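Hypothetical protein (Bacteroides ovatus, PDB 4EPS) probably forms part of the fimbrium tip, at the end of filamentous cell-surface appendages that mediate adhesion and biofilm formation. Local coordinates at residues Gly435-Leu440 against Val483-Thr488; Thr468-Thr473 against Tyr502-Phe507; Gly295-Val300 against Gly334-Leu339. One frame throughout, in Å; residues are numbered along the deposited sequence.

Contact 1. Residues Gly435-Leu440 against Val483-Thr488; sequences GELVAL and VTYSKT
Leu437 and Tyr485 carry this contact through a phenol hydroxyl and a backbone carbonyl. Tyr485 CG lies anti to the carbonyl carbon, beside the backbone N (chi1 -63°), and from there the ring carries its hydroxyl to the helix. Tyr485 OH donates to Leu437 O over 2.7 Å, and that oxygen lies in the plane of the tyrosine ring, at its edge. The hydroxyl does not approach within the plane of the carbonyl group but stands above it, 53° out. On the other face of the same carbonyl, the amide of Leu440 makes its own bond at 3.1 Å (Leu440 N to Leu437 O), leaving the oxygen gripped from both sides. Apolar carbons close in around the phenol: Leu437 CB comes within 3.6 Å of Tyr485 OH, and Leu440 CD1 within 3.7 Å. Beside this polar link Leu437 also meets Val483, whose CG2 packs on Leu437 CB at 3.6 Å while Leu437 CD1 touches the same methyl, the two side chains crossing obliquely. The elements joined are the short helix 434-438 and the strand 479-485, the middle one of a three-stranded antiparallel sheet; Val483 and Thr484 bond by their backbones to Tyr469 and Ser491 in its two neighbours. An alanine in place of Tyr485 would probably leave Leu437 O without its second donor and open a gap beside the Leu437 and Leu440 side chains. Packing is looser toward the outside. Val438, partly exposed, brings CG2 no nearer than 4.2 Å to Val483 CG1. Past Tyr485 the strand ends and the chain runs through the exposed residues Ser486, Lys487 and Thr488, where Thr488 N donates to Ser486 OG (3.1 Å) in an ST turn. Gln441, which follows Leu440, still bonds Ser486 O through its side-chain amide.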
loop_
_atom_site.group_PDB
_atom_site.type_symbol
_atom_site.label_atom_id
_atom_site.label_comp_id
_atom_site.label_asym_id
_atom_site.label_seq_id
_atom_site.Cartn_x
_atom_site.Cartn_y
_atom_site.Cartn_z
ATOM N N GLY A 435 2.229 -0.851 31.816
ATOM C CA GLY A 435 2.918 -0.182 30.707
ATOM C C GLY A 435 2.076 -0.138 29.450
ATOM O O GLY A 435 2.013 0.885 28.754
ATOM N N GLU A 436 1.405 -1.257 29.142
ATOM C CA GLU A 436 0.528 -1.326 27.973
ATOM C C GLU A 436 -0.655 -0.333 28.113
ATOM O O GLU A 436 -1.029 0.325 27.134
ATOM C CB GLU A 436 0.008 -2.752 27.785
ATOM C CG GLU A 436 1.056 -3.616 27.101
ATOM C CD GLU A 436 0.788 -5.099 27.252
ATOM O OE1 GLU A 436 0.728 -5.579 28.406
ATOM O OE2 GLU A 436 0.626 -5.777 26.212
ATOM N N LEU A 437 -1.245 -0.244 29.319
ATOM C CA LEU A 437 -2.366 0.687 29.559
ATOM C C LEU A 437 -1.932 2.132 29.460
ATOM O O LEU A 437 -2.640 2.930 28.852
ATOM C CB LEU A 437 -3.002 0.461 30.941
ATOM C CG LEU A 437 -3.883 -0.800 31.042
ATOM C CD1 LEU A 437 -4.065 -1.198 32.521
ATOM C CD2 LEU A 437 -5.229 -0.607 30.302
ATOM N N VAL A 438 -0.781 2.480 30.036
ATOM C CA VAL A 438 -0.298 3.869 30.002
ATOM C C VAL A 438 -0.090 4.331 28.544
ATOM O O VAL A 438 -0.454 5.466 28.202
ATOM C CB VAL A 438 0.975 4.012 30.876
ATOM C CG1 VAL A 438 1.754 5.301 30.561
ATOM C CG2 VAL A 438 0.590 3.971 32.353
ATOM N N ALA A 439 0.367 3.419 27.671
ATOM C CA ALA A 439 0.632 3.729 26.256
ATOM C C ALA A 439 -0.642 3.966 25.417
ATOM O O ALA A 439 -0.531 4.466 24.296
ATOM C CB ALA A 439 1.484 2.627 25.628
ATOM N N LEU A 440 -1.844 3.635 25.935
ATOM C CA LEU A 440 -3.107 3.926 25.247
ATOM C C LEU A 440 -3.371 5.437 25.124
ATOM O O LEU A 440 -4.150 5.859 24.273
ATOM C CB LEU A 440 -4.294 3.288 25.981
ATOM C CG LEU A 440 -4.308 1.743 25.989
ATOM C CD1 LEU A 440 -5.499 1.233 26.765
ATOM C CD2 LEU A 440 -4.392 1.192 24.559
ATOM N N VAL A 483 -4.366 1.982 36.526
ATOM C CA VAL A 483 -4.074 3.067 35.613
ATOM C C VAL A 483 -5.251 4.033 35.535
ATOM O O VAL A 483 -6.411 3.625 35.438
ATOM C CB VAL A 483 -3.667 2.515 34.205
ATOM C CG1 VAL A 483 -3.496 3.638 33.178
ATOM C CG2 VAL A 483 -2.367 1.705 34.312
ATOM N N THR A 484 -4.913 5.316 35.557
ATOM C CA THR A 484 -5.856 6.417 35.394
ATOM C C THR A 484 -5.354 7.281 34.270
ATOM O O THR A 484 -4.191 7.172 33.871
ATOM C CB THR A 484 -6.008 7.209 36.705
ATOM O OG1 THR A 484 -4.710 7.632 37.152
ATOM C CG2 THR A 484 -6.751 6.402 37.779
ATOM N N TYR A 485 -6.218 8.147 33.759
ATOM C CA TYR A 485 -5.871 8.980 32.624
ATOM C C TYR A 485 -6.287 10.418 32.803
ATOM O O TYR A 485 -7.326 10.690 33.382
ATOM C CB TYR A 485 -6.621 8.460 31.376
ATOM C CG TYR A 485 -6.231 7.060 30.965
ATOM C CD1 TYR A 485 -5.068 6.825 30.230
ATOM C CD2 TYR A 485 -7.015 5.960 31.331
ATOM C CE1 TYR A 485 -4.678 5.522 29.882
ATOM C CE2 TYR A 485 -6.653 4.659 30.962
ATOM C CZ TYR A 485 -5.478 4.448 30.253
ATOM O OH TYR A 485 -5.127 3.162 29.918
ATOM N N SER A 486 -5.520 11.299 32.196
ATOM C CA SER A 486 -5.899 12.680 31.947
ATOM C C SER A 486 -6.105 12.760 30.421
ATOM O O SER A 486 -5.944 11.742 29.730
ATOM C CB SER A 486 -4.821 13.638 32.429
ATOM O OG SER A 486 -3.689 13.499 31.586
ATOM N N LYS A 487 -6.355 13.969 29.876
ATOM C CA LYS A 487 -6.488 14.128 28.430
ATOM C C LYS A 487 -5.125 14.086 27.745
ATOM O O LYS A 487 -5.068 14.033 26.516
ATOM C CB LYS A 487 -7.235 15.432 28.099
ATOM C CG LYS A 487 -8.720 15.346 28.428
ATOM C CD LYS A 487 -9.452 16.635 28.097
ATOM C CE LYS A 487 -10.912 16.544 28.469
ATOM N NZ LYS A 487 -11.606 17.853 28.328
ATOM N N THR A 488 -4.018 14.060 28.510
ATOM C CA THR A 488 -2.683 14.067 27.911
ATOM C C THR A 488 -1.788 12.885 28.318
ATOM O O THR A 488 -0.725 12.727 27.719
ATOM C CB THR A 488 -1.944 15.406 28.240
ATOM O OG1 THR A 488 -1.768 15.513 29.656
ATOM C CG2 THR A 488 -2.696 16.638 27.724
#

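Contact 2. Residues Thr468-Thr473 against Tyr502-Phe507; sequences TYWSST and YTYRFF
The indole of Trp470 lies between two tyrosines, Tyr502 over one face and Tyr504 toward the opposite one. Tyr502 makes a T-shaped pair, its edge directed at the six-membered ring of Trp470 with the planes at 82°; Tyr502 CD2 comes within 3.4 Å of Trp470 CH2. Its CB continues the contact as a CH-pi interaction, nearly centred over the five-membered ring. Tyr504 instead meets the indole obliquely, planes at 41°, with Trp470 CD1 above the centre of the tyrosine ring and 3.5 Å from Tyr504 CE2. Both polar ends are satisfied nearby: Trp470 NE1 bonds to Gly344 O and Tyr504 OH to Lys345 O. Tyr502 also runs side by side with Thr468, whose CG2, anti to the backbone N, touches Tyr502 CD1 at 3.5 Å.

The backbones meet through Thr503: its N donates to Thr468 O, and its O accepts from Trp470 N, each over 2.9 Å. Water 1 links Thr468 N to Thr503 OG1, and water 2 joins Trp470 O to Arg505 N. With the short strand axes at 70°, the single bridge of Tyr469 with Thr503 is as far as the pairing goes. It is a crossing point between two sheets, where the edge strand 469-474 of the three-stranded sheet meets strand 502-509 of the six-stranded one beside an aromatic cluster.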
loop_
_atom_site.group_PDB
_atom_site.type_symbol
_atom_site.label_atom_id
_atom_site.label_comp_id
_atom_site.label_asym_id
_atom_site.label_seq_id
_atom_site.Cartn_x
_atom_site.Cartn_y
_atom_site.Cartn_z
ATOM N N THR A 468 -10.844 3.935 36.439
ATOM C CA THR A 468 -9.593 3.374 36.948
ATOM C C THR A 468 -9.510 1.970 36.408
ATOM O O THR A 468 -10.473 1.226 36.529
ATOM C CB THR A 468 -9.549 3.446 38.477
ATOM O OG1 THR A 468 -9.606 4.832 38.854
ATOM C CG2 THR A 468 -8.250 2.834 39.036
ATOM N N TYR A 469 -8.361 1.596 35.828
ATOM C CA TYR A 469 -8.243 0.315 35.140
ATOM C C TYR A 469 -7.268 -0.646 35.797
ATOM O O TYR A 469 -6.156 -0.251 36.148
ATOM C CB TYR A 469 -7.810 0.562 33.665
ATOM C CG TYR A 469 -8.854 1.335 32.894
ATOM C CD1 TYR A 469 -8.920 2.726 32.971
ATOM C CD2 TYR A 469 -9.848 0.672 32.168
ATOM C CE1 TYR A 469 -9.928 3.445 32.307
ATOM C CE2 TYR A 469 -10.855 1.378 31.507
ATOM C CZ TYR A 469 -10.894 2.764 31.584
ATOM O OH TYR A 469 -11.896 3.464 30.935
ATOM N N TRP A 470 -7.669 -1.912 35.935
ATOM C CA TRP A 470 -6.754 -2.929 36.453
ATOM C C TRP A 470 -5.586 -3.179 35.517
ATOM O O TRP A 470 -5.791 -3.242 34.308
ATOM C CB TRP A 470 -7.464 -4.297 36.538
ATOM C CG TRP A 470 -8.464 -4.448 37.635
ATOM C CD1 TRP A 470 -9.799 -4.684 37.486
ATOM C CD2 TRP A 470 -8.191 -4.522 39.046
ATOM N NE1 TRP A 470 -10.385 -4.893 38.710
ATOM C CE2 TRP A 470 -9.427 -4.780 39.693
ATOM C CE3 TRP A 470 -7.031 -4.351 39.831
ATOM C CZ2 TRP A 470 -9.536 -4.890 41.087
ATOM C CZ3 TRP A 470 -7.137 -4.474 41.219
ATOM C CH2 TRP A 470 -8.377 -4.741 41.833
ATOM N N SER A 471 -4.394 -3.422 36.071
ATOM C CA SER A 471 -3.300 -3.939 35.260
ATOM C C SER A 471 -2.920 -5.303 35.845
ATOM O O SER A 471 -3.371 -5.657 36.951
ATOM C CB SER A 471 -2.095 -3.001 35.237
ATOM O OG SER A 471 -1.322 -3.170 36.418
ATOM N N SER A 472 -2.079 -6.047 35.126
ATOM C CA SER A 472 -1.575 -7.331 35.613
ATOM C C SER A 472 -0.224 -7.126 36.338
ATOM O O SER A 472 0.428 -8.109 36.702
ATOM C CB SER A 472 -1.413 -8.313 34.457
ATOM O OG SER A 472 -0.606 -7.737 33.437
ATOM N N THR A 473 0.192 -5.852 36.547
ATOM C CA THR A 473 1.454 -5.505 37.218
ATOM C C THR A 473 1.204 -5.427 38.737
ATOM O O THR A 473 0.369 -4.644 39.196
ATOM C CB THR A 473 2.003 -4.189 36.623
ATOM O OG1 THR A 473 2.066 -4.342 35.192
ATOM C CG2 THR A 473 3.396 -3.828 37.191
ATOM N N TYR A 502 -12.361 -2.327 40.118
ATOM C CA TYR A 502 -11.903 -1.420 39.065
ATOM C C TYR A 502 -12.341 -1.979 37.693
ATOM O O TYR A 502 -12.982 -3.031 37.624
ATOM C CB TYR A 502 -10.384 -1.167 39.120
ATOM C CG TYR A 502 -9.881 -0.655 40.455
ATOM C CD1 TYR A 502 -10.181 0.639 40.892
ATOM C CD2 TYR A 502 -9.136 -1.468 41.297
ATOM C CE1 TYR A 502 -9.689 1.124 42.112
ATOM C CE2 TYR A 502 -8.662 -1.004 42.529
ATOM C CZ TYR A 502 -8.963 0.282 42.941
ATOM O OH TYR A 502 -8.496 0.703 44.169
ATOM N N THR A 503 -11.985 -1.276 36.618
ATOM C CA THR A 503 -12.434 -1.630 35.267
ATOM C C THR A 503 -11.452 -2.514 34.554
ATOM O O THR A 503 -10.239 -2.262 34.566
ATOM C CB THR A 503 -12.690 -0.350 34.449
ATOM O OG1 THR A 503 -13.660 0.419 35.150
ATOM C CG2 THR A 503 -13.226 -0.644 33.042
ATOM N N TYR A 504 -11.996 -3.520 33.881
ATOM C CA TYR A 504 -11.229 -4.399 33.011
ATOM C C TYR A 504 -11.334 -4.015 31.542
ATOM O O TYR A 504 -12.431 -3.790 31.030
ATOM C CB TYR A 504 -11.766 -5.838 33.115
ATOM C CG TYR A 504 -11.329 -6.580 34.352
ATOM C CD1 TYR A 504 -10.111 -7.250 34.388
ATOM C CD2 TYR A 504 -12.169 -6.683 35.461
ATOM C CE1 TYR A 504 -9.718 -7.974 35.509
ATOM C CE2 TYR A 504 -11.780 -7.396 36.594
ATOM C CZ TYR A 504 -10.562 -8.054 36.604
ATOM O OH TYR A 504 -10.167 -8.766 37.699
ATOM N N ARG A 505 -10.202 -4.044 30.860
ATOM C CA ARG A 505 -10.063 -4.068 29.396
ATOM C C ARG A 505 -9.031 -5.160 29.122
ATOM O O ARG A 505 -8.043 -5.237 29.852
ATOM C CB ARG A 505 -9.612 -2.716 28.815
ATOM C CG ARG A 505 -10.716 -1.668 28.725
ATOM C CD ARG A 505 -11.602 -1.896 27.499
ATOM N NE ARG A 505 -12.713 -0.944 27.504
ATOM C CZ ARG A 505 -13.582 -0.793 26.516
ATOM N NH1 ARG A 505 -13.487 -1.540 25.416
ATOM N NH2 ARG A 505 -14.579 0.068 26.632
ATOM N N PHE A 506 -9.289 -6.049 28.181
ATOM C CA PHE A 506 -8.325 -7.095 27.857
ATOM C C PHE A 506 -7.592 -6.726 26.594
ATOM O O PHE A 506 -8.105 -5.984 25.752
ATOM C CB PHE A 506 -9.023 -8.466 27.707
ATOM C CG PHE A 506 -9.421 -9.001 29.063
ATOM C CD1 PHE A 506 -10.641 -8.642 29.644
ATOM C CD2 PHE A 506 -8.569 -9.842 29.774
ATOM C CE1 PHE A 506 -10.987 -9.099 30.929
ATOM C CE2 PHE A 506 -8.922 -10.306 31.053
ATOM C CZ PHE A 506 -10.110 -9.900 31.635
ATOM N N PHE A 507 -6.385 -7.245 26.475
ATOM C CA PHE A 507 -5.537 -7.095 25.307
ATOM C C PHE A 507 -5.202 -8.457 24.695
ATOM O O PHE A 507 -5.186 -9.456 25.407
ATOM C CB PHE A 507 -4.202 -6.465 25.715
ATOM C CG PHE A 507 -4.113 -4.954 25.740
ATOM C CD1 PHE A 507 -5.149 -4.190 26.277
ATOM C CD2 PHE A 507 -2.936 -4.312 25.369
ATOM C CE1 PHE A 507 -5.031 -2.794 26.391
ATOM C CE2 PHE A 507 -2.813 -2.917 25.470
ATOM C CZ PHE A 507 -3.852 -2.173 26.001
HETATM O O HOH W 1 -13.390 2.311 37.454
HETATM O O HOH W 2 -7.902 -3.634 32.532
#

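Contact 3. Residues Gly295-Val300 against Gly334-Leu339; sequences GIVCWV and GLVMSL
Cys298 places SG between its backbone N and carbonyl carbon (chi1 63°), over the backbone of Leu335 and Met337, whereas Trp299 sends CG anti to its backbone N (chi1 -170°), with the indole on the same face of the sheet as Leu335. Cys298 and Trp299 form a classic beta bulge, both opposite Leu335 on the antiparallel partner strand. Cys298 N donates to Leu335 O over 2.8 Å, while Trp299 N reaches the same oxygen in a weak bond of 3.4 Å. Regular pairing resumes at once, with Leu335 N donating to Trp299 O. On the other side of the bulge Ile296 and Met337, a selenomethionine in this crystal, form a hydrogen-bonded pair with a bond in each direction. The extra residue shifts the register by one between Val297 and Trp299.

Side chains divide between the sheet's faces. Val297 and Val336 share one, their CG2 methyls 4.2 Å apart. On the other, Trp299 crosses Leu335 obliquely, with Trp299 CB at 4.1 Å from Leu335 CD1, and Phe387 adds an edge-to-face ring contact. On this same face Cys298 SG rests 3.9 Å from Leu335 CB and meets Met337 CB as well. Glycines allow close approach at both ends: Gly334 CA lies at the edge of the Trp299 ring, and Gly295 CA sits 3.1 Å from Met337 O. Leu339, just past the paired residues, brings CG to 3.8 Å from Gly295 N.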
loop_
_atom_site.group_PDB
_atom_site.type_symbol
_atom_site.label_atom_id
_atom_site.label_comp_id
_atom_site.label_asym_id
_atom_site.label_seq_id
_atom_site.Cartn_x
_atom_site.Cartn_y
_atom_site.Cartn_z
ATOM N N GLY A 295 -12.459 -6.444 18.850
ATOM C CA GLY A 295 -11.625 -5.397 19.446
ATOM C C GLY A 295 -11.154 -4.359 18.451
ATOM O O GLY A 295 -11.572 -4.364 17.284
ATOM N N ILE A 296 -10.324 -3.439 18.943
ATOM C CA ILE A 296 -9.723 -2.348 18.163
ATOM C C ILE A 296 -8.200 -2.460 18.266
ATOM O O ILE A 296 -7.660 -2.623 19.362
ATOM C CB ILE A 296 -10.209 -0.950 18.719
ATOM C CG1 ILE A 296 -11.781 -0.813 18.715
ATOM C CG2 ILE A 296 -9.543 0.220 17.983
ATOM C CD1 ILE A 296 -12.468 -1.002 17.458
ATOM N N VAL A 297 -7.513 -2.268 17.157
ATOM C CA VAL A 297 -6.039 -2.254 17.173
ATOM C C VAL A 297 -5.622 -1.047 18.000
ATOM O O VAL A 297 -6.020 0.086 17.677
ATOM C CB VAL A 297 -5.477 -2.187 15.730
ATOM C CG1 VAL A 297 -3.947 -2.001 15.739
ATOM C CG2 VAL A 297 -5.862 -3.455 14.944
ATOM N N CYS A 298 -4.842 -1.272 19.074
ATOM C CA CYS A 298 -4.483 -0.154 19.961
ATOM C C CYS A 298 -2.989 0.164 19.957
ATOM O O CYS A 298 -2.585 1.188 20.523
ATOM C CB CYS A 298 -4.993 -0.451 21.376
ATOM S SG CYS A 298 -4.224 -1.911 22.135
ATOM N N TRP A 299 -2.168 -0.614 19.243
ATOM C CA TRP A 299 -0.713 -0.360 19.168
ATOM C C TRP A 299 -0.177 -1.158 17.987
ATOM O O TRP A 299 -0.614 -2.280 17.783
ATOM C CB TRP A 299 -0.022 -0.765 20.489
ATOM C CG TRP A 299 1.411 -0.323 20.586
ATOM C CD1 TRP A 299 1.890 0.871 21.057
ATOM C CD2 TRP A 299 2.554 -1.104 20.223
ATOM N NE1 TRP A 299 3.276 0.874 21.008
ATOM C CE2 TRP A 299 3.704 -0.321 20.479
ATOM C CE3 TRP A 299 2.716 -2.407 19.720
ATOM C CZ2 TRP A 299 4.997 -0.820 20.299
ATOM C CZ3 TRP A 299 4.000 -2.898 19.536
ATOM C CH2 TRP A 299 5.122 -2.092 19.783
ATOM N N VAL A 300 0.679 -0.566 17.173
ATOM C CA VAL A 300 1.204 -1.236 15.966
ATOM C C VAL A 300 2.723 -1.406 16.109
ATOM O O VAL A 300 3.421 -0.437 16.398
ATOM C CB VAL A 300 0.834 -0.449 14.668
ATOM C CG1 VAL A 300 1.483 -1.086 13.409
ATOM C CG2 VAL A 300 -0.686 -0.359 14.503
ATOM N N GLY A 334 1.132 -6.264 16.355
ATOM C CA GLY A 334 0.580 -5.251 17.241
ATOM C C GLY A 334 -0.273 -5.799 18.353
ATOM O O GLY A 334 -0.212 -6.992 18.674
ATOM N N LEU A 335 -1.039 -4.892 18.969
ATOM C CA LEU A 335 -1.905 -5.229 20.086
ATOM C C LEU A 335 -3.326 -4.800 19.750
ATOM O O LEU A 335 -3.529 -3.779 19.078
ATOM C CB LEU A 335 -1.428 -4.484 21.380
ATOM C CG LEU A 335 -0.002 -4.771 21.861
ATOM C CD1 LEU A 335 0.349 -3.887 23.067
ATOM C CD2 LEU A 335 0.168 -6.243 22.272
ATOM N N VAL A 336 -4.277 -5.512 20.314
ATOM C CA VAL A 336 -5.709 -5.248 20.179
ATOM C C VAL A 336 -6.295 -5.094 21.565
ATOM O O VAL A 336 -6.030 -5.914 22.434
ATOM C CB VAL A 336 -6.419 -6.410 19.397
ATOM C CG1 VAL A 336 -7.949 -6.360 19.544
ATOM C CG2 VAL A 336 -6.019 -6.410 17.917
HETATM N N MSE A 337 -7.177 -4.110 21.735
HETATM C CA MSE A 337 -7.933 -3.969 22.980
HETATM C C MSE A 337 -9.355 -4.496 22.754
HETATM O O MSE A 337 -9.999 -4.145 21.768
HETATM C CB MSE A 337 -7.979 -2.518 23.458
HETATM C CG MSE A 337 -8.649 -2.401 24.838
HETATM SE SE MSE A 337 -8.682 -0.557 25.424
HETATM C CE MSE A 337 -9.876 0.108 24.072
ATOM N N SER A 338 -9.860 -5.252 23.714
ATOM C CA SER A 338 -11.183 -5.853 23.685
ATOM C C SER A 338 -12.300 -4.823 23.636
ATOM O O SER A 338 -12.199 -3.801 24.300
ATOM C CB SER A 338 -11.377 -6.695 24.960
ATOM O OG SER A 338 -11.428 -5.876 26.143
ATOM N N LEU A 339 -13.415 -5.143 22.934
ATOM C CA LEU A 339 -14.666 -4.377 23.076
ATOM C C LEU A 339 -15.249 -4.674 24.466
ATOM O O LEU A 339 -16.058 -3.908 25.001
ATOM C CB LEU A 339 -15.702 -4.801 22.015
ATOM C CG LEU A 339 -15.303 -4.606 20.547
ATOM C CD1 LEU A 339 -16.512 -4.827 19.621
ATOM C CD2 LEU A 339 -14.721 -3.222 20.306
#

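Overall arrangement
Contact 3 is buried, a bulged ladder of backbone bonds between neighbouring strands of the six-stranded sheet. Contact 2 takes the next strand of that sheet, 502-509, and joins it to the small three-stranded sheet by aromatic rings, two backbone hydrogen bonds and waters; it is only partly buried. Contact 1 sets a short helix against that small sheet, using one side-chain hydroxyl and apolar packing, and its far end is exposed. They also meet directly: Phe506 O probably accepts from Ser338 N, Arg505 NH1 bonds to Ser338 O, and Leu440 packs on Cys298 and Met337, placing segment 435-440 against both sheets.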